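Local coordinates for protein Pgp2 (PDB 6XJ6) that probably trims peptidoglycan peptides as an LD-carboxypeptidase and binds peptidoglycan through a pocket on its accessory NTF2-like domain, directing the helical shape of Campylobacter jejuni cells, at residues G21-N26 and D235-P240; T182-W187 and K229-S234; T194-Y199 and E213-M218; F254-Y259 and G267-Y272. All blocks are in the same frame, centred on the assembly; numbering follows the deposited sequence.

Contact 1 (G21-N26 and D235-P240); sequences GYYDDN and DINISP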
# COMPACT_ATOMS: atom_id res chain seq x y z
N GLY A 21 0.92 -9.59 -4.10
CA GLY A 21 2.08 -8.74 -4.24
C GLY A 21 3.35 -9.54 -4.46
O GLY A 21 3.41 -10.75 -4.27
N TYR A 22 4.38 -8.80 -4.87
CA TYR A 22 5.72 -9.33 -5.11
C TYR A 22 6.65 -8.57 -4.17
O TYR A 22 6.76 -7.34 -4.26
CB TYR A 22 6.09 -9.08 -6.57
CG TYR A 22 7.42 -9.60 -7.08
CD1 TYR A 22 7.85 -10.89 -6.80
CD2 TYR A 22 8.21 -8.81 -7.89
CE1 TYR A 22 9.06 -11.36 -7.29
CE2 TYR A 22 9.42 -9.27 -8.39
CZ TYR A 22 9.84 -10.54 -8.09
OH TYR A 22 11.04 -10.99 -8.59
N TYR A 23 7.28 -9.29 -3.24
CA TYR A 23 8.01 -8.69 -2.13
C TYR A 23 9.46 -9.13 -2.14
O TYR A 23 9.78 -10.30 -2.38
CB TYR A 23 7.34 -9.06 -0.80
CG TYR A 23 5.91 -8.60 -0.77
CD1 TYR A 23 5.60 -7.31 -0.41
CD2 TYR A 23 4.87 -9.45 -1.16
CE1 TYR A 23 4.30 -6.86 -0.41
CE2 TYR A 23 3.56 -9.00 -1.16
CZ TYR A 23 3.29 -7.70 -0.79
OH TYR A 23 2.00 -7.21 -0.78
N ASP A 24 10.35 -8.20 -1.81
CA ASP A 24 11.77 -8.50 -1.82
C ASP A 24 12.16 -9.46 -0.70
O ASP A 24 13.09 -10.26 -0.87
CB ASP A 24 12.59 -7.22 -1.73
CG ASP A 24 14.06 -7.46 -1.90
OD1 ASP A 24 14.49 -7.77 -3.02
OD2 ASP A 24 14.79 -7.34 -0.90
N ASP A 25 11.45 -9.42 0.43
CA ASP A 25 11.71 -10.32 1.55
C ASP A 25 10.37 -10.77 2.11
O ASP A 25 9.30 -10.43 1.60
CB ASP A 25 12.60 -9.63 2.60
CG ASP A 25 13.12 -10.59 3.66
OD1 ASP A 25 13.49 -11.73 3.31
OD2 ASP A 25 13.14 -10.20 4.85
N ASN A 26 10.43 -11.57 3.18
CA ASN A 26 9.24 -12.16 3.77
C ASN A 26 8.35 -11.09 4.40
O ASN A 26 8.83 -10.19 5.08
CB ASN A 26 9.64 -13.15 4.86
CG ASN A 26 10.32 -14.38 4.31
OD1 ASN A 26 10.56 -14.49 3.11
ND2 ASN A 26 10.64 -15.32 5.19
N ASP A 235 14.96 -3.24 -1.86
CA ASP A 235 13.82 -3.63 -1.02
C ASP A 235 12.49 -3.27 -1.68
O ASP A 235 11.61 -2.68 -1.07
CB ASP A 235 13.94 -3.02 0.38
CG ASP A 235 12.98 -3.65 1.38
OD1 ASP A 235 12.60 -4.83 1.20
OD2 ASP A 235 12.61 -2.97 2.35
N ILE A 236 12.34 -3.65 -2.95
CA ILE A 236 11.15 -3.27 -3.70
C ILE A 236 10.00 -4.19 -3.35
O ILE A 236 10.11 -5.42 -3.46
CB ILE A 236 11.43 -3.28 -5.21
CG1 ILE A 236 12.54 -2.29 -5.56
CG2 ILE A 236 10.15 -2.92 -5.99
CD1 ILE A 236 13.08 -2.48 -6.96
N ASN A 237 8.88 -3.59 -2.94
CA ASN A 237 7.63 -4.30 -2.68
C ASN A 237 6.56 -3.69 -3.57
O ASN A 237 6.35 -2.47 -3.54
CB ASN A 237 7.19 -4.12 -1.23
CG ASN A 237 8.13 -4.75 -0.24
OD1 ASN A 237 8.72 -5.80 -0.51
ND2 ASN A 237 8.26 -4.14 0.93
N ILE A 238 5.90 -4.53 -4.35
CA ILE A 238 4.81 -4.10 -5.22
C ILE A 238 3.56 -4.84 -4.79
O ILE A 238 3.58 -6.07 -4.65
CB ILE A 238 5.14 -4.33 -6.70
CG1 ILE A 238 6.32 -3.43 -7.09
CG2 ILE A 238 3.93 -4.07 -7.58
CD1 ILE A 238 6.73 -3.54 -8.53
N SER A 239 2.48 -4.09 -4.55
CA SER A 239 1.28 -4.68 -4.00
C SER A 239 0.04 -4.21 -4.73
O SER A 239 -0.07 -3.04 -5.09
CB SER A 239 1.15 -4.26 -2.53
OG SER A 239 2.32 -4.58 -1.80
N PRO A 240 -0.95 -5.09 -4.92
CA PRO A 240 -2.21 -4.66 -5.51
C PRO A 240 -2.96 -3.76 -4.54
O PRO A 240 -2.88 -3.94 -3.32
CB PRO A 240 -2.96 -5.98 -5.73
CG PRO A 240 -2.44 -6.87 -4.67
CD PRO A 240 -0.99 -6.51 -4.52
O HOH W 1 14.31 -5.25 -4.45
O HOH W 2 16.77 -5.47 -1.98
O HOH W 3 14.57 -6.59 1.54
O HOH W 4 11.96 -7.02 -4.94
O HOH W 5 10.18 -6.98 1.24
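A short antiparallel strand pairing between distant parts of the chain ties the lead-in to strand 27-33, part of the mixed sheet of five strands, to strand 232-240 of the NTF2-like sheet. Its centre is the hydrogen-bonded pair Tyr-22 and Ile-238: Tyr-22 N donates to Ile-238 O at 2.9 Å, and Ile-238 N returns an almost straight bond (176°) to Tyr-22 O. Gly-21 brings its CA to 3.1 Å from Ile-238 O. The Tyr-23 ring, with CG anti to the carbonyl carbon (chi1 -58°), crosses Asn-237 at about a right angle, one edge beside OD1, and carries its OH to 2.8 Å from Ser-239 OG; the same hydroxyl is hydrogen-bonded to Leu-20 O. Asn-237 OD1 is gripped twice, by Asp-24 N at 3.2 Å, nearly along its C=O axis, and by a water at 2.6 Å. Beyond it the carboxylates of Asp-24 and Asp-235 approach to 3.9 Å between OD2 and OD1. One water donates to both of these oxygens, and three others, one of them weakly held, link the Asp-24 carboxylate to the backbone at 235-236. The join is thus backbone-held at one end, while at the other water probably screens the repulsion between two acids.

Contact 2 (T182-W187 and K229-S234); sequences TWKLAW and KKIKFS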
# COMPACT_ATOMS: atom_id res chain seq x y z
N THR A 182 12.47 2.55 -15.87
CA THR A 182 12.51 3.53 -16.95
C THR A 182 12.34 4.93 -16.39
O THR A 182 13.03 5.87 -16.81
CB THR A 182 11.42 3.21 -17.97
OG1 THR A 182 11.61 1.88 -18.48
CG2 THR A 182 11.44 4.21 -19.13
N TRP A 183 11.42 5.09 -15.44
CA TRP A 183 11.25 6.36 -14.74
C TRP A 183 12.51 6.73 -13.97
O TRP A 183 12.95 7.88 -14.00
CB TRP A 183 10.04 6.20 -13.82
CG TRP A 183 9.79 7.24 -12.75
CD1 TRP A 183 9.23 8.48 -12.91
CD2 TRP A 183 10.03 7.09 -11.35
NE1 TRP A 183 9.14 9.11 -11.70
CE2 TRP A 183 9.62 8.27 -10.72
CE3 TRP A 183 10.57 6.06 -10.57
CZ2 TRP A 183 9.72 8.46 -9.35
CZ3 TRP A 183 10.68 6.25 -9.21
CH2 TRP A 183 10.26 7.44 -8.61
N LYS A 184 13.13 5.75 -13.30
CA LYS A 184 14.38 5.98 -12.59
C LYS A 184 15.46 6.49 -13.55
O LYS A 184 16.19 7.44 -13.23
CB LYS A 184 14.84 4.68 -11.93
CG LYS A 184 16.17 4.76 -11.19
CD LYS A 184 16.55 3.40 -10.64
CE LYS A 184 17.91 3.40 -9.99
NZ LYS A 184 19.00 3.61 -10.98
N LEU A 185 15.58 5.87 -14.72
CA LEU A 185 16.60 6.29 -15.67
C LEU A 185 16.34 7.71 -16.16
O LEU A 185 17.28 8.50 -16.34
CB LEU A 185 16.64 5.32 -16.85
CG LEU A 185 17.70 5.65 -17.92
CD1 LEU A 185 19.10 5.55 -17.33
CD2 LEU A 185 17.57 4.72 -19.11
N ALA A 186 15.07 8.05 -16.38
CA ALA A 186 14.74 9.40 -16.82
C ALA A 186 15.15 10.43 -15.77
O ALA A 186 15.72 11.48 -16.11
CB ALA A 186 13.24 9.50 -17.09
N TRP A 187 14.88 10.15 -14.49
CA TRP A 187 15.31 11.06 -13.44
C TRP A 187 16.82 11.14 -13.37
O TRP A 187 17.39 12.23 -13.23
CB TRP A 187 14.75 10.60 -12.09
CG TRP A 187 15.23 11.42 -10.94
CD1 TRP A 187 14.66 12.55 -10.44
CD2 TRP A 187 16.40 11.18 -10.14
NE1 TRP A 187 15.39 13.03 -9.38
CE2 TRP A 187 16.47 12.21 -9.18
CE3 TRP A 187 17.40 10.20 -10.15
CZ2 TRP A 187 17.49 12.28 -8.23
CZ3 TRP A 187 18.42 10.27 -9.21
CH2 TRP A 187 18.45 11.31 -8.26
N LYS A 229 23.97 12.04 -11.57
CA LYS A 229 23.31 11.38 -10.45
C LYS A 229 23.62 9.89 -10.47
O LYS A 229 23.77 9.28 -11.53
CB LYS A 229 21.79 11.58 -10.54
CG LYS A 229 21.36 13.00 -10.87
CD LYS A 229 19.86 13.11 -11.12
CE LYS A 229 19.48 14.49 -11.63
NZ LYS A 229 18.03 14.61 -11.94
N LYS A 230 23.71 9.31 -9.28
CA LYS A 230 23.87 7.87 -9.10
C LYS A 230 22.88 7.42 -8.05
O LYS A 230 22.95 7.86 -6.89
CB LYS A 230 25.29 7.52 -8.68
N ILE A 231 21.95 6.55 -8.43
CA ILE A 231 20.83 6.19 -7.57
C ILE A 231 20.58 4.69 -7.69
O ILE A 231 20.66 4.12 -8.78
CB ILE A 231 19.57 6.99 -7.95
CG1 ILE A 231 18.37 6.57 -7.10
CG2 ILE A 231 19.27 6.85 -9.44
CD1 ILE A 231 17.19 7.52 -7.21
N LYS A 232 20.30 4.05 -6.55
CA LYS A 232 19.99 2.62 -6.50
C LYS A 232 18.69 2.40 -5.75
O LYS A 232 18.45 3.03 -4.71
CB LYS A 232 21.11 1.85 -5.80
CG LYS A 232 22.27 1.48 -6.71
CD LYS A 232 23.42 0.87 -5.92
CE LYS A 232 24.42 1.93 -5.48
NZ LYS A 232 25.03 1.61 -4.16
N PHE A 233 17.86 1.51 -6.28
CA PHE A 233 16.63 1.08 -5.61
C PHE A 233 16.85 -0.29 -5.00
O PHE A 233 17.51 -1.16 -5.59
CB PHE A 233 15.46 0.98 -6.59
CG PHE A 233 14.99 2.30 -7.15
CD1 PHE A 233 15.51 3.51 -6.71
CD2 PHE A 233 13.99 2.32 -8.12
CE1 PHE A 233 15.04 4.71 -7.22
CE2 PHE A 233 13.53 3.52 -8.64
CZ PHE A 233 14.06 4.71 -8.20
N SER A 234 16.31 -0.49 -3.80
CA SER A 234 16.39 -1.79 -3.15
C SER A 234 15.13 -2.01 -2.33
O SER A 234 14.32 -1.10 -2.13
CB SER A 234 17.65 -1.92 -2.29
OG SER A 234 17.63 -1.02 -1.21
O HOH W 6 21.72 5.73 -11.25
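Helix 182-187 runs roughly antiparallel to strand 232-234, at 151°, with the short axes 10.6 Å apart at closest, a spacing filled by side chains. This is the last part of the long helix 170-188 lying against the NTF2-like sheet. Lys-184 leaves the helix fully extended as far as CE; its CD sits 3.6 Å from the centroid of Phe-233, over the middle of one face. A bend at chi4 (-67°) then turns NZ to Ile-231 O, a 2.8 Å hydrogen bond whose donor stands above the carbonyl plane. Trp-183 CZ3 touches the same phenyl ring at CZ, 3.8 Å away. One turn on, the Trp-187 indole meets Ile-231 at its edge, CZ3 lying 3.5 Å from CG2, and Lys-229 across a face. That lysine's CD rests over the six-membered ring and its NZ over the five-membered ring, 4.0 Å from the centroid, in a cation-pi contact. NZ also donates to Trp-187 O at 2.8 Å, in the carbonyl plane, and bonds Ser-190 OG. Each lysine thus spends its methylenes on an aromatic face and its ammonium on a main-chain oxygen. The positive charge of Lys-229 beside the carboxyl end of the helix probably suits the local dipole.

Contact 3 (T194-Y199 and E213-M218); sequences TYLSFY and EQFASM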
# COMPACT_ATOMS: atom_id res chain seq x y z
N THR A 194 10.46 12.26 -20.62
CA THR A 194 10.21 10.86 -20.26
C THR A 194 9.75 10.75 -18.81
O THR A 194 8.81 10.02 -18.50
CB THR A 194 11.46 10.02 -20.50
OG1 THR A 194 11.85 10.12 -21.88
CG2 THR A 194 11.20 8.55 -20.17
N TYR A 195 10.42 11.48 -17.91
CA TYR A 195 10.05 11.46 -16.49
C TYR A 195 8.59 11.85 -16.31
O TYR A 195 7.82 11.14 -15.64
CB TYR A 195 10.98 12.42 -15.74
CG TYR A 195 10.65 12.68 -14.29
CD1 TYR A 195 9.98 13.83 -13.92
CD2 TYR A 195 11.06 11.81 -13.28
CE1 TYR A 195 9.69 14.10 -12.60
CE2 TYR A 195 10.78 12.07 -11.95
CZ TYR A 195 10.10 13.22 -11.62
OH TYR A 195 9.81 13.51 -10.30
N LEU A 196 8.17 12.95 -16.92
CA LEU A 196 6.80 13.44 -16.75
C LEU A 196 5.76 12.52 -17.37
O LEU A 196 4.60 12.55 -16.96
CB LEU A 196 6.66 14.84 -17.35
CG LEU A 196 7.44 15.95 -16.64
CD1 LEU A 196 7.35 17.24 -17.43
CD2 LEU A 196 6.92 16.14 -15.22
N SER A 197 6.14 11.69 -18.35
CA SER A 197 5.18 10.77 -18.95
C SER A 197 4.64 9.75 -17.96
O SER A 197 3.64 9.08 -18.26
CB SER A 197 5.83 10.04 -20.13
OG SER A 197 6.72 9.03 -19.70
N PHE A 198 5.27 9.59 -16.80
CA PHE A 198 4.83 8.62 -15.81
C PHE A 198 3.91 9.22 -14.76
O PHE A 198 3.59 8.55 -13.78
CB PHE A 198 6.03 7.96 -15.14
CG PHE A 198 6.80 7.07 -16.06
CD1 PHE A 198 8.00 7.49 -16.61
CD2 PHE A 198 6.31 5.82 -16.41
CE1 PHE A 198 8.70 6.67 -17.46
CE2 PHE A 198 7.01 5.00 -17.26
CZ PHE A 198 8.21 5.43 -17.80
N TYR A 199 3.46 10.46 -14.95
CA TYR A 199 2.52 11.10 -14.04
C TYR A 199 1.19 11.31 -14.75
O TYR A 199 1.16 11.60 -15.95
CB TYR A 199 3.09 12.43 -13.52
CG TYR A 199 4.31 12.19 -12.66
CD1 TYR A 199 4.22 12.07 -11.28
CD2 TYR A 199 5.57 12.05 -13.24
CE1 TYR A 199 5.34 11.82 -10.51
CE2 TYR A 199 6.69 11.80 -12.48
CZ TYR A 199 6.57 11.69 -11.11
OH TYR A 199 7.69 11.44 -10.35
N GLU A 213 0.72 21.33 -14.97
CA GLU A 213 1.49 22.28 -15.78
C GLU A 213 2.62 22.91 -14.96
O GLU A 213 3.76 23.01 -15.43
CB GLU A 213 0.57 23.35 -16.35
CG GLU A 213 1.25 24.33 -17.29
CD GLU A 213 0.29 25.35 -17.87
OE1 GLU A 213 -0.75 25.62 -17.23
OE2 GLU A 213 0.58 25.89 -18.96
N GLN A 214 2.32 23.31 -13.72
CA GLN A 214 3.34 23.91 -12.87
C GLN A 214 4.35 22.87 -12.40
O GLN A 214 5.55 23.16 -12.29
CB GLN A 214 2.69 24.61 -11.68
CG GLN A 214 2.10 25.97 -12.02
CD GLN A 214 1.01 25.90 -13.07
OE1 GLN A 214 1.13 26.48 -14.15
NE2 GLN A 214 -0.06 25.17 -12.76
N PHE A 215 3.88 21.66 -12.10
CA PHE A 215 4.79 20.57 -11.76
C PHE A 215 5.75 20.28 -12.90
O PHE A 215 6.96 20.12 -12.68
CB PHE A 215 3.96 19.33 -11.43
CG PHE A 215 4.76 18.09 -11.17
CD1 PHE A 215 5.44 17.91 -9.98
CD2 PHE A 215 4.80 17.07 -12.11
CE1 PHE A 215 6.17 16.76 -9.74
CE2 PHE A 215 5.52 15.91 -11.86
CZ PHE A 215 6.20 15.75 -10.68
N ALA A 216 5.25 20.25 -14.14
CA ALA A 216 6.11 20.01 -15.29
C ALA A 216 7.18 21.08 -15.41
O ALA A 216 8.36 20.77 -15.65
CB ALA A 216 5.26 19.97 -16.56
N SER A 217 6.80 22.35 -15.29
CA SER A 217 7.76 23.43 -15.42
C SER A 217 8.74 23.43 -14.25
O SER A 217 9.93 23.74 -14.43
CB SER A 217 7.03 24.76 -15.53
OG SER A 217 6.22 24.79 -16.69
N MET A 218 8.27 23.09 -13.05
CA MET A 218 9.17 23.01 -11.90
C MET A 218 10.22 21.93 -12.11
O MET A 218 11.41 22.14 -11.83
CB MET A 218 8.38 22.69 -10.63
CG MET A 218 9.24 22.52 -9.39
SD MET A 218 8.38 21.76 -8.00
CE MET A 218 8.28 20.04 -8.52
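Leu-196 and Phe-215 are the interlocking bumps here, where the short helix 192-196 and the turn after it meet helix 212-223. The side chains of Leu-196 and Tyr-199, at the two ends of a type I turn closed by Tyr-199 N bonding Leu-196 O at 3.1 Å, both point to the second helix. Leu-196 divides its two methyls: CD1 settles on the small surface of Ala-216, 3.5 Å from CB, while CD2 lies against Phe-215, 3.6 Å from CE2. Leucine and phenylalanine slide past one another in opposite directions, so that they overlap only near their ends, the CD2 methyl against the CE2-CD2 side of the ring. Phe-215 reaches across with CG anti to the backbone N (chi1 175°), and its CE2-CZ edge presses over the middle of one face of the Tyr-199 ring. The result is an edge-to-face pair, centroids 5.1 Å apart and planes at 60°. To one side, the CE2 edge of Tyr-199 stands 3.7 Å above the plane of the Tyr-195 ring. Phe-204 adds edge-to-face partners to both Tyr-199 and Phe-215. The phenol groups are turned to polar partners beyond the interface: Tyr-199 OH bonds Glu-286 and Trp-183, and Tyr-195 OH bonds Lys-219. The two helices are therefore held by hydrocarbon and ring packing, while the hydroxyls of the buried tyrosines are satisfied by partners outside it.

Contact 4 (F254-Y259 and G267-Y272); sequences FYEDYY and GDKILY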
# COMPACT_ATOMS: atom_id res chain seq x y z
N PHE A 254 10.01 1.19 -1.88
CA PHE A 254 11.40 0.81 -2.06
C PHE A 254 12.27 1.79 -1.30
O PHE A 254 11.83 2.88 -0.93
CB PHE A 254 11.80 0.76 -3.54
CG PHE A 254 11.50 2.03 -4.30
CD1 PHE A 254 12.47 3.00 -4.46
CD2 PHE A 254 10.24 2.24 -4.85
CE1 PHE A 254 12.20 4.16 -5.16
CE2 PHE A 254 9.97 3.41 -5.55
CZ PHE A 254 10.94 4.36 -5.71
N TYR A 255 13.52 1.38 -1.07
CA TYR A 255 14.54 2.26 -0.53
C TYR A 255 15.29 2.91 -1.68
O TYR A 255 15.63 2.26 -2.67
CB TYR A 255 15.55 1.49 0.32
CG TYR A 255 15.05 1.02 1.66
CD1 TYR A 255 15.08 -0.33 2.00
CD2 TYR A 255 14.58 1.92 2.61
CE1 TYR A 255 14.64 -0.77 3.23
CE2 TYR A 255 14.14 1.48 3.84
CZ TYR A 255 14.17 0.14 4.15
OH TYR A 255 13.73 -0.28 5.38
N GLU A 256 15.58 4.20 -1.53
CA GLU A 256 16.36 4.96 -2.47
C GLU A 256 17.73 5.17 -1.84
O GLU A 256 17.82 5.77 -0.77
CB GLU A 256 15.68 6.31 -2.72
CG GLU A 256 16.23 7.10 -3.86
CD GLU A 256 15.27 8.19 -4.30
OE1 GLU A 256 15.31 9.29 -3.71
OE2 GLU A 256 14.45 7.93 -5.20
N ASP A 257 18.78 4.66 -2.48
CA ASP A 257 20.12 4.67 -1.93
C ASP A 257 21.03 5.52 -2.82
O ASP A 257 20.95 5.45 -4.05
CB ASP A 257 20.70 3.25 -1.83
CG ASP A 257 19.94 2.38 -0.84
OD1 ASP A 257 19.57 2.88 0.25
OD2 ASP A 257 19.70 1.19 -1.16
N TYR A 258 21.89 6.30 -2.19
CA TYR A 258 22.80 7.18 -2.91
C TYR A 258 24.04 7.40 -2.07
O TYR A 258 23.93 7.68 -0.87
CB TYR A 258 22.13 8.53 -3.21
N TYR A 259 25.20 7.26 -2.69
CA TYR A 259 26.48 7.47 -2.02
C TYR A 259 26.94 8.90 -2.26
O TYR A 259 26.88 9.40 -3.38
CB TYR A 259 27.53 6.49 -2.54
N GLY A 267 16.71 6.46 1.87
CA GLY A 267 15.43 7.09 2.13
C GLY A 267 14.31 6.22 1.62
O GLY A 267 14.45 5.50 0.63
N ASP A 268 13.18 6.30 2.31
CA ASP A 268 12.00 5.52 1.95
C ASP A 268 11.22 6.23 0.85
O ASP A 268 10.89 7.41 0.98
CB ASP A 268 11.08 5.33 3.16
CG ASP A 268 11.81 4.79 4.37
OD1 ASP A 268 11.75 5.43 5.44
OD2 ASP A 268 12.43 3.72 4.25
N LYS A 269 10.89 5.49 -0.20
CA LYS A 269 10.05 5.97 -1.28
C LYS A 269 8.79 5.13 -1.37
O LYS A 269 8.82 3.91 -1.16
CB LYS A 269 10.78 5.84 -2.62
CG LYS A 269 12.01 6.73 -2.76
CD LYS A 269 11.66 8.18 -3.02
CE LYS A 269 10.98 8.39 -4.37
NZ LYS A 269 10.62 9.82 -4.56
N ILE A 270 7.68 5.78 -1.70
CA ILE A 270 6.43 5.08 -1.99
C ILE A 270 5.77 5.75 -3.18
O ILE A 270 5.68 6.99 -3.24
CB ILE A 270 5.44 5.07 -0.81
CG1 ILE A 270 6.14 4.67 0.50
CG2 ILE A 270 4.29 4.12 -1.12
CD1 ILE A 270 5.24 4.75 1.73
N LEU A 271 5.33 4.95 -4.14
CA LEU A 271 4.50 5.41 -5.25
C LEU A 271 3.16 4.70 -5.16
O LEU A 271 3.09 3.49 -4.95
CB LEU A 271 5.14 5.08 -6.60
CG LEU A 271 6.55 5.61 -6.87
CD1 LEU A 271 7.05 5.12 -8.21
CD2 LEU A 271 6.58 7.13 -6.82
N TYR A 272 2.09 5.47 -5.32
CA TYR A 272 0.75 4.93 -5.54
C TYR A 272 0.44 5.17 -7.01
O TYR A 272 0.49 6.32 -7.46
CB TYR A 272 -0.27 5.61 -4.62
CG TYR A 272 0.01 5.31 -3.16
CD1 TYR A 272 0.94 6.04 -2.44
CD2 TYR A 272 -0.62 4.24 -2.52
CE1 TYR A 272 1.23 5.74 -1.13
CE2 TYR A 272 -0.33 3.94 -1.19
CZ TYR A 272 0.59 4.69 -0.51
OH TYR A 272 0.89 4.38 0.80
O HOH W 7 13.25 11.30 -4.06
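Four main-chain hydrogen bonds join these arms of the hairpin formed by strands 249-260 and 263-275, whose segments twist to 134°. Phe-254 and Lys-269 exchange two: Lys-269 N points nearly along the C=O axis of Phe-254 at 2.9 Å, whereas Phe-254 N approaches Lys-269 O from 26° above its plane, at 3.1 Å. Glu-256 and Gly-267 exchange the others, the straighter being Glu-256 N to Gly-267 O (2.8 Å, 174°). Between them Tyr-255 and Asp-268 form the non-hydrogen-bonded pair; Tyr-255 N instead bonds Ser-234 on strand 232-240, while Asp-268 O accepts from Gln-287 NE2. On the face of Phe-254 and Glu-256, Lys-269 runs beside the phenyl ring, its CB 3.6 Å from the centroid in a CH-pi contact. Bends at chi2 and chi3 then take its chain obliquely across Glu-256, where CD comes 3.5 Å from OE2. Lys-269 NZ is 4.3 Å from Glu-256 OE2, too far for a salt bridge, but a water accepts from NZ at 3.1 Å and donates to Glu-256 OE1 at 2.9 Å. NZ has stronger partners in Glu-286, with which it forms a salt bridge, and the carbonyl of Gln-287. Asp-257 forms a salt bridge with Arg-266 and a hydrogen bond with Ser-234 OG. Lys-269 thus probably balances two acids at once, one directly and one through water, fastening the chain's end to the sheet.

How the contacts relate
Contacts 1, 2 and 4 follow one sheet. Strand 232-240 supplies residues to contacts 1 and 2, whose centres are 18 Å apart, and pairs with strand 249-260 of contact 4 through Lys-232 O to Asp-257 N and Ser-234 O to Tyr-255 N, both 2.8 Å. Contact 4 lies 10 Å from contact 2 and 14 Å from contact 1, between centres. Contact 3 reaches that core through the helix of contact 2, Trp-183 NE1 lying 3.1 Å from Tyr-199 OH; it does not touch contact 4. Of the four, only contact 1 involves the N-terminal part of the chain, which leads into the mixed five-stranded sheet, yet all four lie away from the predicted catalytic residues His-119 and Cys-136.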